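PDB 3HHH: transcriptional regulator, PadR family from Enterococcus faecalis, which probably binds DNA as a dimer through a winged helix-turn-helix domain to regulate transcription, as PadR-family members do. Local coordinates for residues 13-18 against 50-55; 24-29 against 75-80. All coordinates share one frame; numbering follows the deposited sequence.

Contact 1 (13-18 against 50-55)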
ATOM      1  N   ILE B  13      -2.762  -3.787  -0.358  1.00 18.15           N
ATOM      2  CA  ILE B  13      -1.871  -4.889  -0.030  1.00 17.65           C
ATOM      3  C   ILE B  13      -2.589  -5.940   0.803  1.00 17.37           C
ATOM      4  O   ILE B  13      -2.495  -7.131   0.522  1.00 17.45           O
ATOM      5  CB  ILE B  13      -0.638  -4.410   0.772  1.00 17.66           C
ATOM      6  CG1 ILE B  13       0.138  -3.338  -0.007  1.00 17.40           C
ATOM      7  CG2 ILE B  13       0.272  -5.596   1.115  1.00 17.25           C
ATOM      8  CD1 ILE B  13       1.412  -2.891   0.675  1.00 17.23           C
ATOM      9  N   LEU B  14      -3.307  -5.496   1.828  1.00 17.20           N
ATOM     10  CA  LEU B  14      -3.928  -6.416   2.779  1.00 16.98           C
ATOM     11  C   LEU B  14      -4.938  -7.335   2.103  1.00 16.75           C
ATOM     12  O   LEU B  14      -4.991  -8.528   2.406  1.00 16.50           O
ATOM     13  CB  LEU B  14      -4.587  -5.647   3.923  1.00 17.00           C
ATOM     14  CG  LEU B  14      -4.992  -6.492   5.136  1.00 17.24           C
ATOM     15  CD1 LEU B  14      -3.825  -7.333   5.643  1.00 16.73           C
ATOM     16  CD2 LEU B  14      -5.540  -5.590   6.246  1.00 17.80           C
ATOM     17  N   GLU B  15      -5.730  -6.776   1.188  1.00 16.65           N
ATOM     18  CA  GLU B  15      -6.629  -7.575   0.350  1.00 16.63           C
ATOM     19  C   GLU B  15      -5.845  -8.679  -0.353  1.00 16.43           C
ATOM     20  O   GLU B  15      -6.270  -9.833  -0.382  1.00 16.49           O
ATOM     21  CB  GLU B  15      -7.328  -6.706  -0.704  1.00 16.72           C
ATOM     22  CG  GLU B  15      -8.502  -5.861  -0.183  1.00 17.22           C
ATOM     23  CD  GLU B  15      -8.095  -4.511   0.423  1.00 17.53           C
ATOM     24  OE1 GLU B  15      -6.888  -4.283   0.684  1.00 16.88           O
ATOM     25  OE2 GLU B  15      -9.004  -3.676   0.641  1.00 17.60           O
ATOM     26  N   GLY B  16      -4.693  -8.314  -0.910  1.00 16.18           N
ATOM     27  CA  GLY B  16      -3.839  -9.260  -1.617  1.00 15.97           C
ATOM     28  C   GLY B  16      -3.301 -10.355  -0.721  1.00 15.78           C
ATOM     29  O   GLY B  16      -3.285 -11.520  -1.106  1.00 15.85           O
ATOM     30  N   LEU B  17      -2.857  -9.978   0.472  1.00 15.64           N
ATOM     31  CA  LEU B  17      -2.337 -10.940   1.440  1.00 15.65           C
ATOM     32  C   LEU B  17      -3.432 -11.865   1.962  1.00 15.70           C
ATOM     33  O   LEU B  17      -3.185 -13.040   2.220  1.00 15.79           O
ATOM     34  CB  LEU B  17      -1.684 -10.212   2.619  1.00 15.67           C
ATOM     35  CG  LEU B  17      -0.449  -9.363   2.319  1.00 15.45           C
ATOM     36  CD1 LEU B  17       0.075  -8.758   3.613  1.00 14.88           C
ATOM     37  CD2 LEU B  17       0.637 -10.190   1.620  1.00 15.16           C
ATOM     38  N   VAL B  18      -4.637 -11.329   2.128  1.00 15.84           N
ATOM     39  CA  VAL B  18      -5.777 -12.131   2.560  1.00 15.79           C
ATOM     40  C   VAL B  18      -6.086 -13.188   1.504  1.00 15.95           C
ATOM     41  O   VAL B  18      -6.226 -14.365   1.828  1.00 16.08           O
ATOM     42  CB  VAL B  18      -7.021 -11.254   2.854  1.00 15.73           C
ATOM     43  CG1 VAL B  18      -8.284 -12.098   2.918  1.00 15.31           C
ATOM     44  CG2 VAL B  18      -6.822 -10.486   4.155  1.00 15.26           C
ATOM     45  N   TYR B  50     -12.371  -9.046   8.755  1.00 27.33           N
ATOM     46  CA  TYR B  50     -13.802  -9.247   8.524  1.00 27.20           C
ATOM     47  C   TYR B  50     -14.325  -8.322   7.424  1.00 27.05           C
ATOM     48  O   TYR B  50     -14.968  -8.780   6.478  1.00 26.99           O
ATOM     49  CB  TYR B  50     -14.567  -9.009   9.828  1.00 27.27           C
ATOM     50  CG  TYR B  50     -16.061  -9.229   9.748  1.00 27.73           C
ATOM     51  CD1 TYR B  50     -16.594 -10.515   9.666  1.00 27.97           C
ATOM     52  CD2 TYR B  50     -16.944  -8.152   9.784  1.00 28.32           C
ATOM     53  CE1 TYR B  50     -17.968 -10.722   9.604  1.00 28.26           C
ATOM     54  CE2 TYR B  50     -18.318  -8.350   9.724  1.00 28.72           C
ATOM     55  CZ  TYR B  50     -18.824  -9.633   9.634  1.00 28.73           C
ATOM     56  OH  TYR B  50     -20.188  -9.818   9.575  1.00 29.00           O
ATOM     57  N   THR B  51     -14.031  -7.027   7.549  1.00 26.88           N
ATOM     58  CA  THR B  51     -14.455  -6.032   6.560  1.00 26.70           C
ATOM     59  C   THR B  51     -13.955  -6.411   5.173  1.00 26.53           C
ATOM     60  O   THR B  51     -14.703  -6.355   4.198  1.00 26.49           O
ATOM     61  CB  THR B  51     -13.927  -4.619   6.902  1.00 26.72           C
ATOM     62  OG1 THR B  51     -14.315  -4.267   8.236  1.00 27.06           O
ATOM     63  CG2 THR B  51     -14.476  -3.583   5.929  1.00 26.34           C
ATOM     64  N   ILE B  52     -12.681  -6.789   5.100  1.00 26.40           N
ATOM     65  CA  ILE B  52     -12.066  -7.222   3.848  1.00 26.30           C
ATOM     66  C   ILE B  52     -12.743  -8.478   3.304  1.00 26.23           C
ATOM     67  O   ILE B  52     -13.012  -8.564   2.106  1.00 26.29           O
ATOM     68  CB  ILE B  52     -10.545  -7.473   4.025  1.00 26.31           C
ATOM     69  CG1 ILE B  52      -9.810  -6.138   4.182  1.00 26.19           C
ATOM     70  CG2 ILE B  52      -9.979  -8.255   2.842  1.00 26.08           C
ATOM     71  CD1 ILE B  52      -8.366  -6.282   4.609  1.00 25.97           C
ATOM     72  N   LEU B  53     -13.031  -9.433   4.189  1.00 26.09           N
ATOM     73  CA  LEU B  53     -13.672 -10.690   3.794  1.00 26.00           C
ATOM     74  C   LEU B  53     -15.082 -10.477   3.235  1.00 26.19           C
ATOM     75  O   LEU B  53     -15.477 -11.142   2.273  1.00 26.31           O
ATOM     76  CB  LEU B  53     -13.711 -11.675   4.967  1.00 25.89           C
ATOM     77  CG  LEU B  53     -12.375 -12.330   5.326  1.00 25.56           C
ATOM     78  CD1 LEU B  53     -12.438 -12.965   6.714  1.00 24.86           C
ATOM     79  CD2 LEU B  53     -11.974 -13.357   4.264  1.00 24.55           C
ATOM     80  N   LEU B  54     -15.838  -9.557   3.831  1.00 26.31           N
ATOM     81  CA  LEU B  54     -17.141  -9.172   3.281  1.00 26.41           C
ATOM     82  C   LEU B  54     -16.998  -8.720   1.829  1.00 26.62           C
ATOM     83  O   LEU B  54     -17.779  -9.126   0.969  1.00 26.53           O
ATOM     84  CB  LEU B  54     -17.795  -8.059   4.116  1.00 26.36           C
ATOM     85  CG  LEU B  54     -18.622  -8.513   5.324  1.00 26.32           C
ATOM     86  CD1 LEU B  54     -18.897  -7.343   6.267  1.00 25.89           C
ATOM     87  CD2 LEU B  54     -19.924  -9.166   4.871  1.00 25.57           C
ATOM     88  N   ARG B  55     -15.991  -7.894   1.562  1.00 26.99           N
ATOM     89  CA  ARG B  55     -15.790  -7.348   0.223  1.00 27.36           C
ATOM     90  C   ARG B  55     -15.356  -8.420  -0.777  1.00 27.60           C
ATOM     91  O   ARG B  55     -15.830  -8.440  -1.915  1.00 27.57           O
ATOM     92  CB  ARG B  55     -14.771  -6.203   0.248  1.00 27.39           C
ATOM     93  CG  ARG B  55     -14.655  -5.487  -1.089  1.00 27.54           C
ATOM     94  CD  ARG B  55     -13.801  -4.233  -1.016  1.00 27.71           C
ATOM     95  NE  ARG B  55     -13.631  -3.652  -2.347  1.00 27.67           N
ATOM     96  CZ  ARG B  55     -12.787  -4.104  -3.274  1.00 27.75           C
ATOM     97  NH1 ARG B  55     -12.002  -5.151  -3.031  1.00 27.45           N
ATOM     98  NH2 ARG B  55     -12.721  -3.501  -4.458  1.00 27.86           N
TER
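Val18 N donates to Leu14 O at 2.8 Å, a helical bond within 13-24 that links two residues one turn apart, both of which meet Ile52 of helix 46-58. No hydrogen bond crosses between the segments. Ile52 points at the other helix and divides its branches: CD1 lies against Leu14 CD2 in an apolar contact, the two side chains crossing nearly at right angles. CG2, anti to the backbone N with CG1 at chi1 -72°, touches Val18 CG2 at 4.1 Å and, equally far off, the CG methylene of Glu15. Beyond Ile52, Leu53 brings its CD2 to within 4.1 Å of Val18 CG1. The segment axes approach to 10.4 Å at an angle of 75°. Glu15 contributes only aliphatic carbon to the packing: its chain bends at chi2 (85°), and OE1 turns back to a weak hydrogen bond with Gly12 N. Its OE2 stays 5.0 Å from Arg55 NH1, so any attraction there would be long-range. Leu36 and Leu56 extend the apolar surroundings of Leu14 and Val18. The chemistry implies that these two helices of the winged helix-turn-helix core are held together by hydrophobic burial, with the Glu15 carboxylate and Arg55 making no charged contact across it.

Contact 2 (24-29 against 75-80). With SO4 (sulfate ion), chain E.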
ATOM      1  N   ARG B  24      -3.705 -20.736   0.218  1.00 24.71           N
ATOM      2  CA  ARG B  24      -2.830 -21.734   0.818  1.00 25.55           C
ATOM      3  C   ARG B  24      -3.637 -22.774   1.591  1.00 26.25           C
ATOM      4  O   ARG B  24      -3.380 -23.976   1.480  1.00 26.50           O
ATOM      5  CB  ARG B  24      -1.833 -21.051   1.757  1.00 25.61           C
ATOM      6  CG  ARG B  24      -0.377 -21.403   1.503  1.00 26.27           C
ATOM      7  CD  ARG B  24       0.505 -20.887   2.631  1.00 27.40           C
ATOM      8  NE  ARG B  24       0.286 -19.459   2.894  1.00 28.49           N
ATOM      9  CZ  ARG B  24       0.789 -18.779   3.926  1.00 28.74           C
ATOM     10  NH1 ARG B  24       1.571 -19.372   4.827  1.00 28.88           N
ATOM     11  NH2 ARG B  24       0.513 -17.485   4.051  1.00 28.83           N
ATOM     12  N   LYS B  25      -4.610 -22.302   2.370  1.00 27.05           N
ATOM     13  CA  LYS B  25      -5.426 -23.167   3.219  1.00 27.62           C
ATOM     14  C   LYS B  25      -6.841 -22.601   3.395  1.00 27.99           C
ATOM     15  O   LYS B  25      -7.014 -21.388   3.555  1.00 28.01           O
ATOM     16  CB  LYS B  25      -4.761 -23.313   4.592  1.00 27.71           C
ATOM     17  CG  LYS B  25      -5.302 -24.466   5.446  1.00 28.31           C
ATOM     18  CD  LYS B  25      -4.960 -24.271   6.922  1.00 28.83           C
ATOM     19  CE  LYS B  25      -5.281 -25.511   7.745  1.00 29.18           C
ATOM     20  NZ  LYS B  25      -4.849 -25.364   9.170  1.00 29.51           N
ATOM     21  N   GLU B  26      -7.843 -23.481   3.369  1.00 28.43           N
ATOM     22  CA  GLU B  26      -9.215 -23.098   3.715  1.00 28.72           C
ATOM     23  C   GLU B  26      -9.224 -22.601   5.158  1.00 28.86           C
ATOM     24  O   GLU B  26      -8.608 -23.217   6.034  1.00 28.92           O
ATOM     25  CB  GLU B  26     -10.180 -24.277   3.558  1.00 28.82           C
ATOM     26  CG  GLU B  26     -11.652 -23.865   3.530  1.00 29.15           C
ATOM     27  CD  GLU B  26     -12.615 -25.015   3.786  1.00 29.60           C
ATOM     28  OE1 GLU B  26     -13.734 -24.975   3.233  1.00 29.80           O
ATOM     29  OE2 GLU B  26     -12.265 -25.948   4.541  1.00 29.94           O
ATOM     30  N   THR B  27      -9.922 -21.497   5.408  1.00 28.93           N
ATOM     31  CA  THR B  27      -9.683 -20.730   6.625  1.00 28.99           C
ATOM     32  C   THR B  27     -10.846 -19.821   7.027  1.00 28.93           C
ATOM     33  O   THR B  27     -11.777 -19.608   6.251  1.00 28.93           O
ATOM     34  CB  THR B  27      -8.426 -19.854   6.427  1.00 29.06           C
ATOM     35  OG1 THR B  27      -8.060 -19.223   7.659  1.00 29.49           O
ATOM     36  CG2 THR B  27      -8.680 -18.799   5.358  1.00 29.05           C
ATOM     37  N   TYR B  28     -10.765 -19.283   8.242  1.00 28.80           N
ATOM     38  CA  TYR B  28     -11.748 -18.323   8.747  1.00 28.82           C
ATOM     39  C   TYR B  28     -11.054 -17.153   9.459  1.00 28.75           C
ATOM     40  O   TYR B  28      -9.909 -17.271   9.901  1.00 28.69           O
ATOM     41  CB  TYR B  28     -12.737 -19.012   9.692  1.00 28.81           C
ATOM     42  CG  TYR B  28     -12.087 -19.575  10.929  1.00 29.14           C
ATOM     43  CD1 TYR B  28     -11.421 -20.792  10.889  1.00 29.35           C
ATOM     44  CD2 TYR B  28     -12.126 -18.886  12.140  1.00 29.50           C
ATOM     45  CE1 TYR B  28     -10.818 -21.317  12.014  1.00 29.66           C
ATOM     46  CE2 TYR B  28     -11.519 -19.403  13.278  1.00 29.44           C
ATOM     47  CZ  TYR B  28     -10.864 -20.620  13.205  1.00 29.69           C
ATOM     48  OH  TYR B  28     -10.253 -21.154  14.316  1.00 30.26           O
ATOM     49  N   GLY B  29     -11.770 -16.035   9.571  1.00 28.68           N
ATOM     50  CA  GLY B  29     -11.245 -14.779  10.122  1.00 28.56           C
ATOM     51  C   GLY B  29     -10.150 -14.870  11.172  1.00 28.50           C
ATOM     52  O   GLY B  29      -9.114 -14.219  11.046  1.00 28.74           O
ATOM     53  N   ARG B  75     -18.201 -22.175  11.994  1.00 31.54           N
ATOM     54  CA  ARG B  75     -17.382 -21.038  11.588  1.00 31.40           C
ATOM     55  C   ARG B  75     -17.511 -20.838  10.091  1.00 31.07           C
ATOM     56  O   ARG B  75     -17.787 -21.784   9.360  1.00 31.04           O
ATOM     57  CB  ARG B  75     -15.916 -21.272  11.955  1.00 31.57           C
ATOM     58  CG  ARG B  75     -15.557 -20.867  13.370  1.00 32.18           C
ATOM     59  CD  ARG B  75     -14.239 -21.479  13.789  1.00 33.31           C
ATOM     60  NE  ARG B  75     -13.825 -21.052  15.127  1.00 34.22           N
ATOM     61  CZ  ARG B  75     -12.824 -21.592  15.825  1.00 34.99           C
ATOM     62  NH1 ARG B  75     -12.106 -22.596  15.326  1.00 35.36           N
ATOM     63  NH2 ARG B  75     -12.531 -21.121  17.035  1.00 35.30           N
ATOM     64  N   LYS B  76     -17.299 -19.605   9.644  1.00 30.77           N
ATOM     65  CA  LYS B  76     -17.400 -19.267   8.228  1.00 30.58           C
ATOM     66  C   LYS B  76     -16.033 -19.459   7.558  1.00 30.34           C
ATOM     67  O   LYS B  76     -15.130 -18.638   7.718  1.00 30.30           O
ATOM     68  CB  LYS B  76     -17.916 -17.830   8.074  1.00 30.59           C
ATOM     69  CG  LYS B  76     -18.516 -17.511   6.714  1.00 30.51           C
ATOM     70  CD  LYS B  76     -19.387 -16.263   6.781  1.00 30.64           C
ATOM     71  CE  LYS B  76     -19.852 -15.823   5.398  1.00 30.69           C
ATOM     72  NZ  LYS B  76     -21.055 -14.940   5.459  1.00 30.54           N
ATOM     73  N   PHE B  77     -15.893 -20.562   6.824  1.00 30.13           N
ATOM     74  CA  PHE B  77     -14.638 -20.922   6.161  1.00 29.90           C
ATOM     75  C   PHE B  77     -14.614 -20.433   4.713  1.00 29.85           C
ATOM     76  O   PHE B  77     -15.649 -20.421   4.043  1.00 29.89           O
ATOM     77  CB  PHE B  77     -14.431 -22.439   6.195  1.00 29.80           C
ATOM     78  CG  PHE B  77     -14.070 -22.970   7.553  1.00 29.60           C
ATOM     79  CD1 PHE B  77     -12.743 -23.063   7.945  1.00 29.24           C
ATOM     80  CD2 PHE B  77     -15.056 -23.382   8.437  1.00 29.85           C
ATOM     81  CE1 PHE B  77     -12.401 -23.556   9.196  1.00 29.36           C
ATOM     82  CE2 PHE B  77     -14.724 -23.878   9.696  1.00 29.95           C
ATOM     83  CZ  PHE B  77     -13.393 -23.962  10.075  1.00 29.87           C
ATOM     84  N   TYR B  78     -13.428 -20.054   4.234  1.00 29.73           N
ATOM     85  CA  TYR B  78     -13.272 -19.442   2.910  1.00 29.72           C
ATOM     86  C   TYR B  78     -12.365 -20.240   1.975  1.00 29.57           C
ATOM     87  O   TYR B  78     -11.483 -20.973   2.419  1.00 29.56           O
ATOM     88  CB  TYR B  78     -12.703 -18.025   3.045  1.00 29.77           C
ATOM     89  CG  TYR B  78     -13.595 -17.063   3.788  1.00 30.12           C
ATOM     90  CD1 TYR B  78     -14.473 -16.225   3.103  1.00 30.44           C
ATOM     91  CD2 TYR B  78     -13.559 -16.983   5.177  1.00 30.59           C
ATOM     92  CE1 TYR B  78     -15.295 -15.334   3.786  1.00 30.59           C
ATOM     93  CE2 TYR B  78     -14.378 -16.096   5.869  1.00 30.90           C
ATOM     94  CZ  TYR B  78     -15.241 -15.275   5.169  1.00 30.81           C
ATOM     95  OH  TYR B  78     -16.047 -14.398   5.859  1.00 31.70           O
ATOM     96  N   ARG B  79     -12.587 -20.073   0.675  1.00 29.42           N
ATOM     97  CA  ARG B  79     -11.709 -20.628  -0.350  1.00 29.42           C
ATOM     98  C   ARG B  79     -11.795 -19.775  -1.614  1.00 29.23           C
ATOM     99  O   ARG B  79     -12.825 -19.158  -1.889  1.00 29.06           O
ATOM    100  CB  ARG B  79     -12.064 -22.089  -0.656  1.00 29.61           C
ATOM    101  CG  ARG B  79     -13.511 -22.324  -1.091  1.00 30.26           C
ATOM    102  CD  ARG B  79     -13.851 -23.810  -1.154  1.00 31.08           C
ATOM    103  NE  ARG B  79     -15.273 -24.041  -1.441  1.00 32.27           N
ATOM    104  CZ  ARG B  79     -16.236 -24.206  -0.526  1.00 32.52           C
ATOM    105  NH1 ARG B  79     -15.968 -24.174   0.777  1.00 32.75           N
ATOM    106  NH2 ARG B  79     -17.492 -24.408  -0.923  1.00 32.37           N
ATOM    107  N   LEU B  80     -10.704 -19.734  -2.372  1.00 29.09           N
ATOM    108  CA  LEU B  80     -10.638 -18.915  -3.578  1.00 28.87           C
ATOM    109  C   LEU B  80     -11.465 -19.505  -4.713  1.00 28.75           C
ATOM    110  O   LEU B  80     -11.461 -20.713  -4.936  1.00 28.75           O
ATOM    111  CB  LEU B  80      -9.191 -18.764  -4.050  1.00 28.79           C
ATOM    112  CG  LEU B  80      -8.229 -17.996  -3.144  1.00 28.69           C
ATOM    113  CD1 LEU B  80      -6.919 -17.777  -3.880  1.00 27.97           C
ATOM    114  CD2 LEU B  80      -8.826 -16.663  -2.693  1.00 28.42           C
TER
HETATM  115  S   SO4 E 114     -16.735 -16.921  12.350  1.00 88.79           S
HETATM  116  O1  SO4 E 114     -17.171 -17.949  13.290  1.00 88.96           O
HETATM  117  O2  SO4 E 114     -17.630 -16.887  11.194  1.00 88.55           O
HETATM  118  O3  SO4 E 114     -16.761 -15.627  13.030  1.00 88.84           O
HETATM  119  O4  SO4 E 114     -15.376 -17.226  11.905  1.00 88.99           O
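Tyr28 lays one face of its ring over Arg75 CD, which stands 3.5 Å from the ring centroid and 15° off the normal, a CH-pi contact. The Arg75 guanidinium lies over the phenol end, its plane only 19° from that of the ring; Tyr28 OH sits over its face, where the angle is poor for a hydrogen bond. Chi1 of 63° puts the Tyr28 ring between its own backbone N and carbonyl carbon, from where its edge turns toward the face of Phe77. The centroids of that offset edge-to-face pair are 5.2 Å apart. Between the backbones, Tyr78 N donates to Thr27 O at 2.6 Å, while the return bond, Thr27 N to Tyr78 O, is weak at 3.4 Å; together they make a single antiparallel bridge. Thr27 O also lies in the plane of the Tyr78 ring, at its edge. Glu26 extends alongside Arg79, and OE1 makes a salt bridge with Arg79 NH1 whose hydrogen bond is weak (3.4 Å); Glu26 also pairs with Lys67, and Arg79 with Glu65. A sulfate, probably from the crystallisation liquor, accepts a hydrogen bond from Lys76 N. The bridge sets Thr27 against the edge of strand 74-80 that faces away from 62-69, in the place of the short first strand of winged-helix domains; Tyr78 packs on helix 46-58, and Leu80 on helices 13-24 and 82-106.

Overall arrangement
Contacts 1 and 2 alternate along the chain: helix 13-24 enters the first and leads directly into the loop of the second. Their centres are about 12 Å apart, and Leu53 joins them, with CB 3.7 Å from Tyr78 OH and CD1 4.0 Å from Gly29 CA. Contact 1 packs helix 46-58, probably the recognition helix by its place in the fold, against helix 13-24, and contact 2 joins the wing strand 74-80 to the loop between helices 13-24 and 29-37. Tyr50, Thr51 and Leu54 are exposed and touch nothing on 13-18, consistent with a DNA-facing surface, though no DNA is present.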